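Local coordinates for protein predicted component of a thermophile-specific DNA repair system, contains a RAMP domain (Methanopyrus kandleri, PDB 4N0L) that binds RNA as the type III-A CRISPR-associated protein Csm3, a zinc-containing RAMP protein, and may also act as an endonuclease in antiviral defence, at residues A[112-116]-A[117-121]; A[241-244]-A[245-249]; A[232-235]-A[236-239]; A[60-63]-A[64-68]. All coordinates share one frame; numbering follows the deposited sequence.

Overall arrangement
The four contacts are local ones, but the other three all touch contact 1, at the start of helix 116-121. Contact 1 carries C115 and C118, which bind the zinc ion together with H86 and C88. Its R119 reaches contact 2 through a salt bridge, R119 NE to D241 OD1 at 2.7 Å, and its T114 reaches contact 3, T114 OG1 to E237 OE2 at 2.6 Å. Contact 4 closes over P116, with W66 CZ2 3.4 Å from P116 CG, and also meets contact 2, where Y244 CB lies 3.5 Å from F62 CZ. Contact 3 leads into helix 238-255 and contact 2 follows directly along it, whereas contacts 3 and 4 stay about 10 Å apart at their nearest atoms.

Contact 1 (A[112-116]-A[117-121]); sequences NGTCP and VCRIF. With ZN (zinc ion), chain C.
C115 and C118, the two cysteines of a CxxC motif, meet at the zinc ion as the chain enters helix 116-121. Each SG binds the metal at 2.3 Å, and H86 and C88 complete a site of three cysteines and one histidine. C115 stands right before the helix, at the N-cap position. Its sulfur can reach back to the metal because SG lies opposite its own backbone N (chi1 -175°), while C118 SG turns beside its backbone N and comes to the ion from the first helical turn.

The carbonyl of C115 starts the helical bonding: R119 N donates to C115 O at 2.9 Å. R119 then runs back over the turn it has just closed. Its CB and CG lie near C115 O, a start made possible by the chi1 of 84° that sets CG between the backbone N and the carbonyl carbon. CD also passes that oxygen, at 3.4 Å, and the chain stays extended as far as NE. NE and CZ cross above P116, whose CA sits 3.6 Å from the guanidinium plane, toward its rim. NE makes a salt bridge with D241, so the arginine ties the zinc-site turn to helix 238-255. The threonine hydroxyl of T114 bonds E237 more strongly; R119 NH1 approaches T114 OG1 near the guanidinium plane, 2.8 Å away, and adds a weak hydrogen bond bent to 128° at the proton.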
loop_
_atom_site.group_PDB
_atom_site.type_symbol
_atom_site.label_atom_id
_atom_site.label_comp_id
_atom_site.label_asym_id
_atom_site.label_seq_id
_atom_site.Cartn_x
_atom_site.Cartn_y
_atom_site.Cartn_z
ATOM N N ASN A 112 15.999 6.270 -10.092
ATOM C CA ASN A 112 16.733 5.248 -10.836
ATOM C C ASN A 112 15.936 4.713 -12.025
ATOM O O ASN A 112 15.929 3.510 -12.295
ATOM C CB ASN A 112 17.137 4.095 -9.913
ATOM C CG ASN A 112 17.980 4.556 -8.739
ATOM O OD1 ASN A 112 18.806 5.459 -8.868
ATOM N ND2 ASN A 112 17.775 3.933 -7.584
ATOM N N GLY A 113 15.257 5.620 -12.723
ATOM C CA GLY A 113 14.582 5.294 -13.965
ATOM C C GLY A 113 13.153 4.791 -13.858
ATOM O O GLY A 113 12.487 4.607 -14.878
ATOM N N THR A 114 12.669 4.567 -12.640
ATOM C CA THR A 114 11.319 4.033 -12.465
ATOM C C THR A 114 10.498 4.825 -11.453
ATOM O O THR A 114 11.041 5.558 -10.626
ATOM C CB THR A 114 11.345 2.559 -12.019
ATOM O OG1 THR A 114 12.032 2.443 -10.768
ATOM C CG2 THR A 114 12.030 1.689 -13.068
ATOM N N CYS A 115 9.180 4.664 -11.531
ATOM C CA CYS A 115 8.255 5.365 -10.650
ATOM C C CYS A 115 7.832 4.474 -9.487
ATOM O O CYS A 115 7.197 3.442 -9.695
ATOM C CB CYS A 115 7.022 5.829 -11.429
ATOM S SG CYS A 115 5.863 6.850 -10.480
ATOM N N PRO A 116 8.185 4.876 -8.257
ATOM C CA PRO A 116 7.833 4.138 -7.038
ATOM C C PRO A 116 6.326 3.975 -6.869
ATOM O O PRO A 116 5.867 2.893 -6.504
ATOM C CB PRO A 116 8.411 5.008 -5.919
ATOM C CG PRO A 116 9.485 5.800 -6.572
ATOM C CD PRO A 116 9.002 6.064 -7.962
ATOM N N VAL A 117 5.577 5.044 -7.116
ATOM C CA VAL A 117 4.122 5.009 -7.010
ATOM C C VAL A 117 3.505 3.914 -7.872
ATOM O O VAL A 117 2.803 3.034 -7.376
ATOM C CB VAL A 117 3.495 6.355 -7.418
ATOM C CG1 VAL A 117 1.973 6.266 -7.378
ATOM C CG2 VAL A 117 3.993 7.470 -6.511
ATOM N N CYS A 118 3.783 3.972 -9.168
ATOM C CA CYS A 118 3.151 3.081 -10.135
ATOM C C CYS A 118 3.712 1.655 -10.103
ATOM O O CYS A 118 2.967 0.694 -10.291
ATOM C CB CYS A 118 3.268 3.675 -11.542
ATOM S SG CYS A 118 2.309 5.207 -11.775
ATOM N N ARG A 119 5.014 1.507 -9.872
ATOM C CA ARG A 119 5.617 0.173 -9.860
ATOM C C ARG A 119 5.159 -0.645 -8.645
ATOM O O ARG A 119 5.086 -1.875 -8.706
ATOM C CB ARG A 119 7.149 0.268 -9.895
ATOM C CG ARG A 119 7.804 0.482 -8.537
ATOM C CD ARG A 119 9.234 0.986 -8.659
ATOM N NE ARG A 119 9.881 1.061 -7.352
ATOM C CZ ARG A 119 10.907 1.856 -7.063
ATOM N NH1 ARG A 119 11.417 2.652 -7.995
ATOM N NH2 ARG A 119 11.423 1.851 -5.840
ATOM N N ILE A 120 4.842 0.041 -7.549
ATOM C CA ILE A 120 4.393 -0.614 -6.321
ATOM C C ILE A 120 2.877 -0.794 -6.284
ATOM O O ILE A 120 2.375 -1.886 -6.014
ATOM C CB ILE A 120 4.830 0.178 -5.064
ATOM C CG1 ILE A 120 6.352 0.146 -4.907
ATOM C CG2 ILE A 120 4.167 -0.382 -3.814
ATOM C CD1 ILE A 120 6.872 1.115 -3.868
ATOM N N PHE A 121 2.151 0.290 -6.535
ATOM C CA PHE A 121 0.701 0.287 -6.376
ATOM C C PHE A 121 -0.039 0.114 -7.707
ATOM O O PHE A 121 -1.262 0.245 -7.771
ATOM C CB PHE A 121 0.253 1.574 -5.683
ATOM C CG PHE A 121 0.781 1.720 -4.278
ATOM C CD1 PHE A 121 0.164 1.079 -3.215
ATOM C CD2 PHE A 121 1.894 2.506 -4.022
ATOM C CE1 PHE A 121 0.652 1.214 -1.923
ATOM C CE2 PHE A 121 2.386 2.647 -2.732
ATOM C CZ PHE A 121 1.765 1.999 -1.682
HETATM ZN ZN ZN C . 4.033 6.769 -11.905
#

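Contact 2 (A[241-244]-A[245-249]); sequences DLKY and LMSSL
With chi1 at -58°, S247 holds OG beside its own backbone N and turns it back to the carbonyl of K243, one helical turn earlier. The oxygen of K243 therefore receives two bonds from the same residue: S247 N at 2.9 Å and S247 OG at a nominal 2.5 Å. The latter is shorter than expected for such a bond, so its exact length is doubtful. S248 takes a different rotamer, chi1 72°, with OG between the backbone N and the carbonyl carbon. Its hydroxyl donates to L245 O at 2.6 Å, so this carbonyl too is shared, here with L249 N. Two successive serines thus spend their hydroxyls on the helix backbone, a familiar way of keeping such groups satisfied inside a helix.

The main chain carries the rest. L245 N bonds D241 O at 2.7 Å, while M246 N and S248 N reach L242 O and Y244 O. M246 CG passes 3.2 Å from L242 O before the chain bends at chi2 and carries the thioether toward I272 and L275 of strand 268-278.

On another side, D241 turns its carboxylate to R171 and Y230. Y244 sets its ring edge-to-face with W66, and its OH bonds E111. S247 and K243 lie nearer solvent than these. Helix 238-255 follows strand 223-231 and leads, by way of the short strands 258-259 and 264-265, to strand 268-278, which runs parallel to 223-231 with strand 7-16 between them: the second beta-alpha-beta unit of the ferredoxin-like, RRM-like fold expected for a RAMP protein.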
loop_
_atom_site.group_PDB
_atom_site.type_symbol
_atom_site.label_atom_id
_atom_site.label_comp_id
_atom_site.label_asym_id
_atom_site.label_seq_id
_atom_site.Cartn_x
_atom_site.Cartn_y
_atom_site.Cartn_z
ATOM N N ASP A 241 11.364 -0.345 -2.411
ATOM C CA ASP A 241 9.930 -0.614 -2.402
ATOM C C ASP A 241 9.415 -0.793 -0.976
ATOM O O ASP A 241 8.370 -0.250 -0.613
ATOM C CB ASP A 241 9.604 -1.862 -3.225
ATOM C CG ASP A 241 9.587 -1.594 -4.721
ATOM O OD1 ASP A 241 9.793 -0.432 -5.132
ATOM O OD2 ASP A 241 9.356 -2.555 -5.487
ATOM N N LEU A 242 10.158 -1.552 -0.177
ATOM C CA LEU A 242 9.789 -1.800 1.212
ATOM C C LEU A 242 9.738 -0.498 2.000
ATOM O O LEU A 242 8.833 -0.291 2.809
ATOM C CB LEU A 242 10.769 -2.774 1.865
ATOM C CG LEU A 242 10.744 -4.204 1.323
ATOM C CD1 LEU A 242 11.696 -5.094 2.106
ATOM C CD2 LEU A 242 9.330 -4.769 1.338
ATOM N N LYS A 243 10.713 0.372 1.758
ATOM C CA LYS A 243 10.746 1.687 2.386
ATOM C C LYS A 243 9.497 2.492 2.065
ATOM O O LYS A 243 8.884 3.084 2.952
ATOM C CB LYS A 243 11.991 2.462 1.948
ATOM C CG LYS A 243 12.222 3.743 2.735
ATOM C CD LYS A 243 12.748 4.858 1.847
ATOM C CE LYS A 243 14.070 4.475 1.209
ATOM N NZ LYS A 243 14.456 5.419 0.126
ATOM N N TYR A 244 9.124 2.505 0.791
ATOM C CA TYR A 244 7.985 3.294 0.341
ATOM C C TYR A 244 6.658 2.658 0.748
ATOM O O TYR A 244 5.705 3.362 1.075
ATOM C CB TYR A 244 8.051 3.491 -1.174
ATOM C CG TYR A 244 9.243 4.317 -1.611
ATOM C CD1 TYR A 244 9.660 5.414 -0.866
ATOM C CD2 TYR A 244 9.959 3.996 -2.759
ATOM C CE1 TYR A 244 10.748 6.171 -1.254
ATOM C CE2 TYR A 244 11.052 4.747 -3.154
ATOM C CZ TYR A 244 11.441 5.834 -2.397
ATOM O OH TYR A 244 12.526 6.589 -2.781
ATOM N N LEU A 245 6.604 1.330 0.740
ATOM C CA LEU A 245 5.419 0.618 1.202
ATOM C C LEU A 245 5.162 0.912 2.680
ATOM O O LEU A 245 4.045 1.261 3.068
ATOM C CB LEU A 245 5.570 -0.888 0.982
ATOM C CG LEU A 245 4.436 -1.744 1.553
ATOM C CD1 LEU A 245 3.098 -1.323 0.957
ATOM C CD2 LEU A 245 4.696 -3.223 1.311
ATOM N N MET A 246 6.203 0.764 3.496
ATOM C CA MET A 246 6.124 1.095 4.915
ATOM C C MET A 246 5.750 2.560 5.107
ATOM O O MET A 246 4.914 2.890 5.950
ATOM C CB MET A 246 7.449 0.804 5.621
ATOM C CG MET A 246 7.778 -0.669 5.805
ATOM S SD MET A 246 6.541 -1.559 6.764
ATOM C CE MET A 246 7.271 -3.195 6.808
ATOM N N SER A 247 6.385 3.431 4.326
ATOM C CA SER A 247 6.120 4.865 4.392
ATOM C C SER A 247 4.656 5.183 4.122
ATOM O O SER A 247 4.073 6.055 4.768
ATOM C CB SER A 247 6.998 5.623 3.396
ATOM O OG SER A 247 8.372 5.385 3.650
ATOM N N SER A 248 4.060 4.465 3.174
ATOM C CA SER A 248 2.666 4.699 2.826
ATOM C C SER A 248 1.771 4.304 4.001
ATOM O O SER A 248 0.768 4.963 4.275
ATOM C CB SER A 248 2.281 3.934 1.556
ATOM O OG SER A 248 2.186 2.538 1.790
ATOM N N LEU A 249 2.155 3.247 4.713
ATOM C CA LEU A 249 1.416 2.813 5.897
ATOM C C LEU A 249 1.559 3.826 7.031
ATOM O O LEU A 249 0.612 4.077 7.775
ATOM C CB LEU A 249 1.890 1.431 6.355
ATOM C CG LEU A 249 1.712 0.300 5.339
ATOM C CD1 LEU A 249 2.245 -1.017 5.882
ATOM C CD2 LEU A 249 0.250 0.168 4.936
#

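Contact 3 (A[232-235]-A[236-239]); sequences VEDG and EELE
After the extended D234 a type I beta turn, with G235 and E236 at its corners, brings E237 N to D234 O at 2.9 Å. L238 N makes a weak bond to G235 O one residue later.

The D234 side chain lies over this turn. Its CG is opposite the backbone N (chi1 -172°), which brings the carboxylate back over the turn; E237 N thus has a second, weak acceptor in D234 OD2, at 3.1 Å. CB of E236 lies beside the same oxygen, 3.2 Å away. The carboxylates gather here, OD2 of D234 lying 4.1 Å from OE1 of E237, with the two planes turned 36° apart. Arginines would offset their charge: R93 makes salt bridges with D234 and E236, and R171 with E237, whose other oxygen bonds T114.

On the apolar side, a methyl of V232 meets one of L238, CG2 to CD1 at 4.0 Å, and both side chains also touch I8 and W349. At the exposed side of the turn a water donates to G235 O at 2.8 Å; it also donates weakly to E236 O and accepts weakly from E239 N. The whole joins strand 223-231 to helix 238-255, the strand-to-helix connection of the second beta-alpha-beta unit of the RRM-like fold.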
loop_
_atom_site.group_PDB
_atom_site.type_symbol
_atom_site.label_atom_id
_atom_site.label_comp_id
_atom_site.label_asym_id
_atom_site.label_seq_id
_atom_site.Cartn_x
_atom_site.Cartn_y
_atom_site.Cartn_z
ATOM N N VAL A 232 8.223 -9.704 -5.155
ATOM C CA VAL A 232 9.575 -9.322 -5.538
ATOM C C VAL A 232 9.747 -9.506 -7.042
ATOM O O VAL A 232 9.630 -10.617 -7.556
ATOM C CB VAL A 232 10.638 -10.150 -4.788
ATOM C CG1 VAL A 232 12.038 -9.753 -5.237
ATOM C CG2 VAL A 232 10.479 -9.986 -3.284
ATOM N N GLU A 233 10.019 -8.414 -7.747
ATOM C CA GLU A 233 10.174 -8.464 -9.197
ATOM C C GLU A 233 11.557 -7.988 -9.607
ATOM O O GLU A 233 12.160 -8.523 -10.534
ATOM C CB GLU A 233 9.112 -7.610 -9.888
ATOM C CG GLU A 233 7.742 -8.251 -9.967
ATOM C CD GLU A 233 6.700 -7.321 -10.558
ATOM O OE1 GLU A 233 6.989 -6.115 -10.705
ATOM O OE2 GLU A 233 5.590 -7.796 -10.878
ATOM N N ASP A 234 12.051 -6.977 -8.905
ATOM C CA ASP A 234 13.334 -6.375 -9.226
ATOM C C ASP A 234 14.177 -6.234 -7.966
ATOM O O ASP A 234 13.890 -5.393 -7.114
ATOM C CB ASP A 234 13.134 -5.013 -9.888
ATOM C CG ASP A 234 14.426 -4.431 -10.411
ATOM O OD1 ASP A 234 14.694 -4.578 -11.622
ATOM O OD2 ASP A 234 15.176 -3.832 -9.612
ATOM N N GLY A 235 15.210 -7.065 -7.854
ATOM C CA GLY A 235 16.084 -7.072 -6.693
ATOM C C GLY A 235 16.666 -5.721 -6.323
ATOM O O GLY A 235 16.831 -5.406 -5.144
ATOM N N GLU A 236 16.977 -4.922 -7.336
ATOM C CA GLU A 236 17.574 -3.608 -7.133
ATOM C C GLU A 236 16.587 -2.626 -6.507
ATOM O O GLU A 236 16.988 -1.655 -5.865
ATOM C CB GLU A 236 18.104 -3.061 -8.456
ATOM C CG GLU A 236 19.401 -3.717 -8.901
ATOM C CD GLU A 236 19.696 -3.485 -10.369
ATOM O OE1 GLU A 236 19.201 -4.275 -11.201
ATOM O OE2 GLU A 236 20.416 -2.517 -10.690
ATOM N N GLU A 237 15.296 -2.876 -6.705
ATOM C CA GLU A 237 14.256 -1.997 -6.177
ATOM C C GLU A 237 13.587 -2.572 -4.932
ATOM O O GLU A 237 12.642 -1.986 -4.405
ATOM C CB GLU A 237 13.192 -1.719 -7.242
ATOM C CG GLU A 237 13.575 -0.653 -8.252
ATOM C CD GLU A 237 12.732 -0.709 -9.510
ATOM O OE1 GLU A 237 11.760 -1.494 -9.546
ATOM O OE2 GLU A 237 13.032 0.046 -10.459
ATOM N N LEU A 238 14.084 -3.713 -4.466
ATOM C CA LEU A 238 13.475 -4.430 -3.349
ATOM C C LEU A 238 13.416 -3.599 -2.066
ATOM O O LEU A 238 12.344 -3.395 -1.495
ATOM C CB LEU A 238 14.235 -5.730 -3.082
ATOM C CG LEU A 238 13.912 -6.446 -1.771
ATOM C CD1 LEU A 238 12.457 -6.883 -1.773
ATOM C CD2 LEU A 238 14.833 -7.635 -1.558
ATOM N N GLU A 239 14.572 -3.123 -1.616
ATOM C CA GLU A 239 14.644 -2.361 -0.376
ATOM C C GLU A 239 13.897 -1.038 -0.500
ATOM O O GLU A 239 13.201 -0.621 0.428
ATOM C CB GLU A 239 16.096 -2.109 0.026
ATOM C CG GLU A 239 16.234 -1.236 1.260
ATOM C CD GLU A 239 17.612 -1.310 1.877
ATOM O OE1 GLU A 239 18.541 -1.803 1.206
ATOM O OE2 GLU A 239 17.761 -0.882 3.040
HETATM O O HOH W 1 17.491 -3.566 -3.138
#

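Contact 4 (A[60-63]-A[64-68]); sequences ALFE and LAWMK
F62 and W66, one helical turn apart on helix 51-69, carry their rings side by side and pointing the same way. Both have CG opposite the backbone N (chi1 177° and -175°), and the phenyl plane and the indole five-membered ring make 24°. They are slid so far apart that little of them overlaps: the centroids stand 5.8 Å from each other, and the nearest approach is F62 CZ to W66 CE3 at 4.2 Å. W66 CB stands over one face of the phenyl ring. In the backbone, W66 N bonds F62 O at 2.7 Å, and the indole is anchored further by NE1, which bonds W109 O.

E63 belongs to the same buried side. Its CG sits between the backbone N and the carbonyl carbon, 3.1 Å from L64 N, and the chain then extends to its carboxylate, where OE1 meets the backbone N of H86 and the guanidinium of R59, making this glutamate a second-shell residue to a zinc ligand.

The other side of the helix is looser and lies nearer solvent. Within this turn L64 meets mostly backbone, its CG lying 3.4 Å from A60 O, though it packs on F78 as well. A65 CB touches L61 O at 3.5 Å, and A65, though partly exposed, also packs on L251.

This is a helix packed into the core on most of its sides, with a strip at A60, L64 and K68 nearer solvent; it lies against helices 74-78, 116-121 and 238-255, beside the zinc site of three cysteines and one histidine.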
loop_
_atom_site.group_PDB
_atom_site.type_symbol
_atom_site.label_atom_id
_atom_site.label_comp_id
_atom_site.label_asym_id
_atom_site.label_seq_id
_atom_site.Cartn_x
_atom_site.Cartn_y
_atom_site.Cartn_z
ATOM N N ALA A 60 -3.075 6.737 -2.563
ATOM C CA ALA A 60 -3.492 8.133 -2.648
ATOM C C ALA A 60 -2.629 9.043 -1.776
ATOM O O ALA A 60 -2.330 10.176 -2.154
ATOM C CB ALA A 60 -4.956 8.267 -2.264
ATOM N N LEU A 61 -2.235 8.547 -0.607
ATOM C CA LEU A 61 -1.421 9.333 0.317
ATOM C C LEU A 61 0.056 9.326 -0.066
ATOM O O LEU A 61 0.733 10.353 0.031
ATOM C CB LEU A 61 -1.589 8.817 1.748
ATOM C CG LEU A 61 -3.007 8.885 2.314
ATOM C CD1 LEU A 61 -3.061 8.270 3.700
ATOM C CD2 LEU A 61 -3.495 10.324 2.340
ATOM N N PHE A 62 0.558 8.172 -0.495
ATOM C CA PHE A 62 1.952 8.067 -0.912
ATOM C C PHE A 62 2.265 8.931 -2.128
ATOM O O PHE A 62 3.313 9.573 -2.181
ATOM C CB PHE A 62 2.334 6.620 -1.216
ATOM C CG PHE A 62 3.745 6.468 -1.709
ATOM C CD1 PHE A 62 4.815 6.665 -0.851
ATOM C CD2 PHE A 62 4.004 6.152 -3.037
ATOM C CE1 PHE A 62 6.118 6.537 -1.302
ATOM C CE2 PHE A 62 5.305 6.023 -3.494
ATOM C CZ PHE A 62 6.362 6.217 -2.625
ATOM N N GLU A 63 1.373 8.927 -3.113
ATOM C CA GLU A 63 1.624 9.672 -4.342
ATOM C C GLU A 63 1.710 11.171 -4.053
ATOM O O GLU A 63 2.544 11.867 -4.629
ATOM C CB GLU A 63 0.553 9.368 -5.402
ATOM C CG GLU A 63 -0.821 9.977 -5.167
ATOM C CD GLU A 63 -1.819 9.579 -6.243
ATOM O OE1 GLU A 63 -1.384 9.068 -7.296
ATOM O OE2 GLU A 63 -3.033 9.784 -6.044
ATOM N N LEU A 64 0.875 11.650 -3.134
ATOM C CA LEU A 64 0.921 13.044 -2.700
ATOM C C LEU A 64 2.219 13.356 -1.969
ATOM O O LEU A 64 2.850 14.382 -2.214
ATOM C CB LEU A 64 -0.271 13.369 -1.799
ATOM C CG LEU A 64 -1.624 13.505 -2.495
ATOM C CD1 LEU A 64 -2.717 13.780 -1.475
ATOM C CD2 LEU A 64 -1.574 14.603 -3.551
ATOM N N ALA A 65 2.605 12.466 -1.060
ATOM C CA ALA A 65 3.834 12.638 -0.293
ATOM C C ALA A 65 5.050 12.591 -1.208
ATOM O O ALA A 65 5.994 13.359 -1.035
ATOM C CB ALA A 65 3.944 11.577 0.788
ATOM N N TRP A 66 5.017 11.687 -2.181
ATOM C CA TRP A 66 6.096 11.560 -3.156
ATOM C C TRP A 66 6.224 12.842 -3.966
ATOM O O TRP A 66 7.327 13.354 -4.164
ATOM C CB TRP A 66 5.847 10.367 -4.082
ATOM C CG TRP A 66 6.962 10.091 -5.048
ATOM C CD1 TRP A 66 6.915 10.203 -6.409
ATOM C CD2 TRP A 66 8.287 9.647 -4.730
ATOM N NE1 TRP A 66 8.127 9.860 -6.955
ATOM C CE2 TRP A 66 8.987 9.514 -5.947
ATOM C CE3 TRP A 66 8.950 9.350 -3.535
ATOM C CZ2 TRP A 66 10.316 9.099 -6.001
ATOM C CZ3 TRP A 66 10.270 8.938 -3.592
ATOM C CH2 TRP A 66 10.939 8.817 -4.816
ATOM N N MET A 67 5.085 13.354 -4.423
ATOM C CA MET A 67 5.032 14.589 -5.198
ATOM C C MET A 67 5.639 15.762 -4.430
ATOM O O MET A 67 6.512 16.462 -4.943
ATOM C CB MET A 67 3.583 14.906 -5.585
ATOM C CG MET A 67 3.411 16.186 -6.389
ATOM S SD MET A 67 1.684 16.702 -6.534
ATOM C CE MET A 67 1.374 17.348 -4.892
ATOM N N LYS A 68 5.174 15.970 -3.201
ATOM C CA LYS A 68 5.634 17.094 -2.387
ATOM C C LYS A 68 7.083 16.957 -1.926
ATOM O O LYS A 68 7.802 17.950 -1.838
ATOM C CB LYS A 68 4.719 17.285 -1.176
ATOM C CG LYS A 68 3.491 18.133 -1.479
ATOM C CD LYS A 68 2.247 17.633 -0.767
ATOM C CE LYS A 68 1.025 18.432 -1.203
ATOM N NZ LYS A 68 -0.257 17.793 -0.793
#